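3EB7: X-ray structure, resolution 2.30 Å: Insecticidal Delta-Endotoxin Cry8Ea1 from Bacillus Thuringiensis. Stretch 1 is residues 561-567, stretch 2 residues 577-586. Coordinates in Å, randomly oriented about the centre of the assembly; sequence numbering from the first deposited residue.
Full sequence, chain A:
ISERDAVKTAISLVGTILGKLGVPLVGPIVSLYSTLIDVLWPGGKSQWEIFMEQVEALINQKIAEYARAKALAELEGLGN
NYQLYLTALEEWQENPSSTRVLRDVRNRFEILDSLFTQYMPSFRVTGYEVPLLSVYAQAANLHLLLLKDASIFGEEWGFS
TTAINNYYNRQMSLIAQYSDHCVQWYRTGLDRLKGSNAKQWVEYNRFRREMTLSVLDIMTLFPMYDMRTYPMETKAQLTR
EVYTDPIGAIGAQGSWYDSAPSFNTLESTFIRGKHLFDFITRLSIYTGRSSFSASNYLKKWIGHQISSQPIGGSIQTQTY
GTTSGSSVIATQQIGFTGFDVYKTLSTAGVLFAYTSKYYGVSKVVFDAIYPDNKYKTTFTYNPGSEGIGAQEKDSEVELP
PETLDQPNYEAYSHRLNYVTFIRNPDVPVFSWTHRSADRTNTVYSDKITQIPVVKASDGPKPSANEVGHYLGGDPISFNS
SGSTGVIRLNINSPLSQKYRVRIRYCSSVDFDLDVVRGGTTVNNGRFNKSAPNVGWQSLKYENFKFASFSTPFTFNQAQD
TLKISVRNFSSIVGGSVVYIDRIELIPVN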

ATOM      1  N   THR A 561      -2.673  -7.120 -25.033  1.00 29.72           N
ATOM      2  CA  THR A 561      -2.179  -5.849 -24.550  1.00 29.31           C
ATOM      3  C   THR A 561      -3.312  -4.871 -24.464  1.00 27.93           C
ATOM      4  O   THR A 561      -4.318  -5.054 -25.120  1.00 27.09           O
ATOM      5  N   LEU A 562      -3.132  -3.849 -23.622  1.00 26.90           N
ATOM      6  CA  LEU A 562      -4.044  -2.727 -23.523  1.00 25.95           C
ATOM      7  C   LEU A 562      -3.217  -1.450 -23.500  1.00 26.06           C
ATOM      8  O   LEU A 562      -2.082  -1.438 -23.036  1.00 25.38           O
ATOM      9  N   LYS A 563      -3.773  -0.362 -24.006  1.00 26.44           N
ATOM     10  CA  LYS A 563      -3.025   0.887 -24.049  1.00 27.01           C
ATOM     11  C   LYS A 563      -4.033   2.015 -24.092  1.00 26.90           C
ATOM     12  O   LYS A 563      -5.013   1.923 -24.812  1.00 27.31           O
ATOM     13  N   ILE A 564      -3.804   3.053 -23.291  1.00 26.36           N
ATOM     14  CA  ILE A 564      -4.730   4.156 -23.210  1.00 25.19           C
ATOM     15  C   ILE A 564      -4.067   5.342 -23.872  1.00 25.09           C
ATOM     16  O   ILE A 564      -2.892   5.639 -23.612  1.00 23.89           O
ATOM     17  N   SER A 565      -4.815   6.004 -24.752  1.00 25.22           N
ATOM     18  CA  SER A 565      -4.319   7.194 -25.449  1.00 24.97           C
ATOM     19  C   SER A 565      -5.176   8.403 -25.121  1.00 24.21           C
ATOM     20  O   SER A 565      -6.421   8.299 -25.123  1.00 23.46           O
ATOM     21  N   VAL A 566      -4.520   9.530 -24.812  1.00 23.56           N
ATOM     22  CA  VAL A 566      -5.210  10.806 -24.597  1.00 23.17           C
ATOM     23  C   VAL A 566      -4.719  11.913 -25.584  1.00 24.70           C
ATOM     24  O   VAL A 566      -3.529  11.974 -25.966  1.00 24.70           O
ATOM     25  N   ARG A 567      -5.657  12.780 -25.961  1.00 24.65           N
ATOM     26  CA  ARG A 567      -5.567  13.610 -27.143  1.00 26.25           C
ATOM     27  C   ARG A 567      -6.521  14.822 -27.021  1.00 25.60           C
ATOM     28  O   ARG A 567      -7.458  14.806 -26.214  1.00 24.11           O
ATOM     29  N   VAL A 577      -3.529  19.225 -17.565  1.00 26.01           N
ATOM     30  CA  VAL A 577      -3.011  17.939 -17.101  1.00 24.82           C
ATOM     31  C   VAL A 577      -4.138  16.903 -17.045  1.00 24.58           C
ATOM     32  O   VAL A 577      -5.262  17.204 -16.638  1.00 24.86           O
ATOM     33  N   VAL A 578      -3.843  15.703 -17.531  1.00 24.02           N
ATOM     34  CA  VAL A 578      -4.642  14.504 -17.305  1.00 23.03           C
ATOM     35  C   VAL A 578      -3.801  13.481 -16.499  1.00 23.30           C
ATOM     36  O   VAL A 578      -2.720  13.063 -16.954  1.00 23.10           O
ATOM     37  N   TYR A 579      -4.286  13.094 -15.317  1.00 22.99           N
ATOM     38  CA  TYR A 579      -3.730  11.952 -14.575  1.00 23.32           C
ATOM     39  C   TYR A 579      -4.551  10.717 -14.843  1.00 23.97           C
ATOM     40  O   TYR A 579      -5.780  10.756 -14.715  1.00 25.04           O
ATOM     41  N   ILE A 580      -3.901   9.626 -15.218  1.00 24.24           N
ATOM     42  CA  ILE A 580      -4.592   8.334 -15.367  1.00 25.12           C
ATOM     43  C   ILE A 580      -4.183   7.352 -14.253  1.00 24.70           C
ATOM     44  O   ILE A 580      -3.011   7.076 -14.060  1.00 24.49           O
ATOM     45  N   ASP A 581      -5.160   6.892 -13.492  1.00 25.29           N
ATOM     46  CA  ASP A 581      -4.918   6.047 -12.318  1.00 26.58           C
ATOM     47  C   ASP A 581      -4.928   4.580 -12.701  1.00 26.16           C
ATOM     48  O   ASP A 581      -3.902   3.913 -12.627  1.00 26.28           O
ATOM     49  N   ARG A 582      -6.080   4.083 -13.113  1.00 25.73           N
ATOM     50  CA  ARG A 582      -6.222   2.670 -13.367  1.00 26.13           C
ATOM     51  C   ARG A 582      -7.287   2.393 -14.408  1.00 26.28           C
ATOM     52  O   ARG A 582      -8.169   3.218 -14.650  1.00 26.67           O
ATOM     53  N   ILE A 583      -7.214   1.216 -15.002  1.00 26.55           N
ATOM     54  CA  ILE A 583      -8.287   0.702 -15.839  1.00 27.59           C
ATOM     55  C   ILE A 583      -8.984  -0.364 -15.027  1.00 27.32           C
ATOM     56  O   ILE A 583      -8.331  -1.143 -14.336  1.00 27.95           O
ATOM     57  N   GLU A 584     -10.309  -0.395 -15.093  1.00 27.23           N
ATOM     58  CA  GLU A 584     -11.067  -1.506 -14.517  1.00 26.60           C
ATOM     59  C   GLU A 584     -11.771  -2.180 -15.674  1.00 25.73           C
ATOM     60  O   GLU A 584     -12.362  -1.517 -16.536  1.00 23.73           O
ATOM     61  N   LEU A 585     -11.642  -3.508 -15.681  1.00 25.92           N
ATOM     62  CA  LEU A 585     -12.228  -4.391 -16.656  1.00 26.00           C
ATOM     63  C   LEU A 585     -13.402  -5.080 -15.995  1.00 26.33           C
ATOM     64  O   LEU A 585     -13.269  -5.679 -14.922  1.00 25.28           O
ATOM     65  N   ILE A 586     -14.550  -4.986 -16.662  1.00 26.54           N
ATOM     66  CA  ILE A 586     -15.830  -5.410 -16.118  1.00 26.94           C
ATOM     67  C   ILE A 586     -16.391  -6.424 -17.105  1.00 27.24           C
ATOM     68  O   ILE A 586     -16.677  -6.065 -18.256  1.00 26.73           O
TER

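Two β-strands that lie face to face, rather than edge to edge, are joined by their side chains alone, and the pair formed by residues 561-567 and 578-586 of Cry8Ea1 illustrates the principle well. The strand axes come no closer than 9.7 Å, too far for backbone pairing, and no hydrogen bond crosses between them. Their N-to-C directions differ by 133°, so the strands run roughly, but not strictly, antiparallel. The gap is filled by aliphatic groups, and the contact buries 320 Å² in total.

At the centre stands Ile564. Its CA-to-CB bond points toward the opposing strand, and with both chi1 and chi2 in m it spans two neighbours. CG2 of Ile564 lies 3.7 Å from CD1 of Ile580, while CG1 of Ile564 lies 3.8 Å from CD1 of Ile583. The two partners reach across differently in detail but by the same broad choice of rotamer: each has chi1 in m and chi2 in t, at -178° in Ile580 and 153° in Ile583, and each offers its terminal CD1 methyl. These are ordinary van der Waals separations between carbon atoms.

On one side of this centre, Val566, with chi1 in m, brings its CG1 to 3.7 Å from CD1 of Ile580. That isoleucine methyl is therefore shared between Ile564 and Val566. The same Val566 CG1 also meets CG1 of Val578, a t rotamer, but at a looser 4.4 Å, and the contact thins there. Toward the other end, Leu562 extends the layer through CD2, which lies 4.1 Å from CD1 of Leu585 and 4.4 Å from CD1 of Ile583. Leu585 adopts the m, t conformation common for leucine, whereas Leu562 has chi1 at -126° and chi2 at 34°, both between the usual wells.

The inward residues of the first strand follow the simple alternation of an extended chain: Leu562, Ile564 and Val566 point toward the partner, while Lys563 and Ser565 point away. In the second strand the pattern shifts. Val578 and Ile580 point in, as do Ile583 and Leu585, but two residues instead of one separate Ile580 from Ile583. At Asp581 the backbone departs from extended geometry, with phi/psi of -90/-66°, and the inward series resumes one position later than strict alternation would give.

The polar groups remain outside this apolar layer. Lys563 makes no contact with the second strand, and the hydroxyl of Ser565 is satisfied elsewhere in the structure. Within the second strand, Arg582, with chi1 to chi3 in p, t, t, lies close to two acids, Asp581 and Glu584, all of them out of reach of the first strand. NE of Arg582 donates a hydrogen bond to OE2 of Glu584 at 3.1 Å, part of a salt bridge. NH2 of Arg582 lies 3.2 Å from OD1 of Asp581, but that oxygen sits well out of the guanidinium plane, so the attraction is one of charge alone. Hydrocarbon thus holds the two strands together, while Arg582, Asp581 and Glu584 pair their charges within the second strand.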

ATOM      1  CB  THR A 561      -1.112  -5.247 -25.456  1.00 29.37           C
ATOM      2  OG1 THR A 561      -1.642  -5.162 -26.765  1.00 32.20           O
ATOM      3  CG2 THR A 561       0.126  -6.111 -25.494  1.00 29.86           C
ATOM      4  CB  LEU A 562      -4.860  -2.865 -22.258  1.00 25.62           C
ATOM      5  CG  LEU A 562      -6.400  -2.826 -22.274  1.00 27.12           C
ATOM      6  CD1 LEU A 562      -7.067  -3.452 -23.518  1.00 20.83           C
ATOM      7  CD2 LEU A 562      -6.918  -3.500 -20.985  1.00 26.70           C
ATOM      8  CB  LYS A 563      -2.068   0.920 -25.266  1.00 27.06           C
ATOM      9  CG  LYS A 563      -1.275   2.226 -25.418  1.00 27.44           C
ATOM     10  CD  LYS A 563      -0.459   2.203 -26.672  1.00 28.75           C
ATOM     11  CE  LYS A 563      -0.844   3.364 -27.525  1.00 33.55           C
ATOM     12  NZ  LYS A 563      -0.696   3.193 -29.007  1.00 36.25           N
ATOM     13  CB  ILE A 564      -5.133   4.498 -21.729  1.00 25.76           C
ATOM     14  CG1 ILE A 564      -5.759   3.298 -20.980  1.00 24.71           C
ATOM     15  CG2 ILE A 564      -6.079   5.709 -21.669  1.00 26.65           C
ATOM     16  CD1 ILE A 564      -6.857   2.560 -21.724  1.00 24.10           C
ATOM     17  CB  SER A 565      -4.339   6.938 -26.957  1.00 25.37           C
ATOM     18  OG  SER A 565      -3.397   5.927 -27.296  1.00 28.73           O
ATOM     19  CB  VAL A 566      -5.233  11.298 -23.093  1.00 23.09           C
ATOM     20  CG1 VAL A 566      -5.848  10.232 -22.166  1.00 21.01           C
ATOM     21  CG2 VAL A 566      -3.846  11.760 -22.617  1.00 21.78           C
ATOM     22  CB  ARG A 567      -6.030  12.721 -28.294  1.00 26.87           C
ATOM     23  CG  ARG A 567      -5.640  13.128 -29.649  1.00 31.67           C
ATOM     24  CD  ARG A 567      -6.095  12.076 -30.625  1.00 36.80           C
ATOM     25  NE  ARG A 567      -5.380  10.834 -30.377  1.00 44.13           N
ATOM     26  CZ  ARG A 567      -5.733   9.630 -30.839  1.00 48.39           C
ATOM     27  NH1 ARG A 567      -6.826   9.478 -31.595  1.00 48.93           N
ATOM     28  NH2 ARG A 567      -4.987   8.567 -30.529  1.00 47.72           N
ATOM     29  CB  VAL A 577      -2.258  18.102 -15.710  1.00 26.02           C
ATOM     30  CG1 VAL A 577      -3.252  18.313 -14.524  1.00 22.72           C
ATOM     31  CG2 VAL A 577      -1.245  16.936 -15.419  1.00 25.26           C
ATOM     32  CB  VAL A 578      -5.054  13.874 -18.657  1.00 22.81           C
ATOM     33  CG1 VAL A 578      -5.966  12.649 -18.480  1.00 21.84           C
ATOM     34  CG2 VAL A 578      -5.720  14.906 -19.555  1.00 22.80           C
ATOM     35  CB  TYR A 579      -3.791  12.179 -13.079  1.00 23.22           C
ATOM     36  CG  TYR A 579      -3.083  13.389 -12.604  1.00 25.14           C
ATOM     37  CD1 TYR A 579      -3.767  14.570 -12.481  1.00 22.47           C
ATOM     38  CD2 TYR A 579      -1.713  13.364 -12.299  1.00 25.72           C
ATOM     39  CE1 TYR A 579      -3.161  15.694 -12.051  1.00 24.90           C
ATOM     40  CE2 TYR A 579      -1.067  14.527 -11.876  1.00 27.24           C
ATOM     41  CZ  TYR A 579      -1.817  15.688 -11.741  1.00 27.46           C
ATOM     42  OH  TYR A 579      -1.279  16.895 -11.283  1.00 30.05           O
ATOM     43  CB  ILE A 580      -4.394   7.729 -16.769  1.00 25.22           C
ATOM     44  CG1 ILE A 580      -4.901   8.723 -17.827  1.00 25.48           C
ATOM     45  CG2 ILE A 580      -5.138   6.373 -16.873  1.00 26.35           C
ATOM     46  CD1 ILE A 580      -4.784   8.166 -19.231  1.00 27.73           C
ATOM     47  CB  ASP A 581      -5.943   6.323 -11.205  1.00 27.41           C
ATOM     48  CG  ASP A 581      -5.969   5.219 -10.099  1.00 32.64           C
ATOM     49  OD1 ASP A 581      -7.047   4.997  -9.528  1.00 37.19           O
ATOM     50  OD2 ASP A 581      -4.932   4.570  -9.776  1.00 38.71           O
ATOM     51  CB  ARG A 582      -6.584   1.951 -12.064  1.00 26.33           C
ATOM     52  CG  ARG A 582      -7.894   2.420 -11.398  1.00 27.23           C
ATOM     53  CD  ARG A 582      -8.158   1.527 -10.197  1.00 33.00           C
ATOM     54  NE  ARG A 582      -9.237   1.961  -9.302  1.00 35.09           N
ATOM     55  CZ  ARG A 582      -9.048   2.441  -8.072  1.00 36.01           C
ATOM     56  NH1 ARG A 582     -10.082   2.782  -7.303  1.00 37.34           N
ATOM     57  NH2 ARG A 582      -7.820   2.603  -7.608  1.00 38.51           N
ATOM     58  CB  ILE A 583      -7.737   0.004 -17.071  1.00 27.86           C
ATOM     59  CG1 ILE A 583      -6.959   0.963 -17.963  1.00 28.39           C
ATOM     60  CG2 ILE A 583      -8.856  -0.700 -17.851  1.00 29.65           C
ATOM     61  CD1 ILE A 583      -5.866   0.214 -18.789  1.00 32.38           C
ATOM     62  CB  GLU A 584     -12.049  -1.058 -13.429  1.00 26.29           C
ATOM     63  CG  GLU A 584     -11.397  -0.124 -12.388  1.00 28.74           C
ATOM     64  CD  GLU A 584     -12.356   0.331 -11.300  1.00 28.19           C
ATOM     65  OE1 GLU A 584     -13.569   0.394 -11.547  1.00 31.23           O
ATOM     66  OE2 GLU A 584     -11.906   0.631 -10.180  1.00 31.72           O
ATOM     67  CB  LEU A 585     -11.198  -5.417 -17.128  1.00 26.39           C
ATOM     68  CG  LEU A 585     -10.179  -4.818 -18.099  1.00 28.01           C
ATOM     69  CD1 LEU A 585      -8.864  -5.604 -18.099  1.00 28.33           C
ATOM     70  CD2 LEU A 585     -10.793  -4.760 -19.502  1.00 29.74           C
ATOM     71  CB  ILE A 586     -16.793  -4.169 -15.958  1.00 26.86           C
ATOM     72  CG1 ILE A 586     -16.142  -3.099 -15.067  1.00 26.35           C
ATOM     73  CG2 ILE A 586     -18.219  -4.565 -15.450  1.00 27.11           C
ATOM     74  CD1 ILE A 586     -16.485  -1.687 -15.434  1.00 27.16           C
TER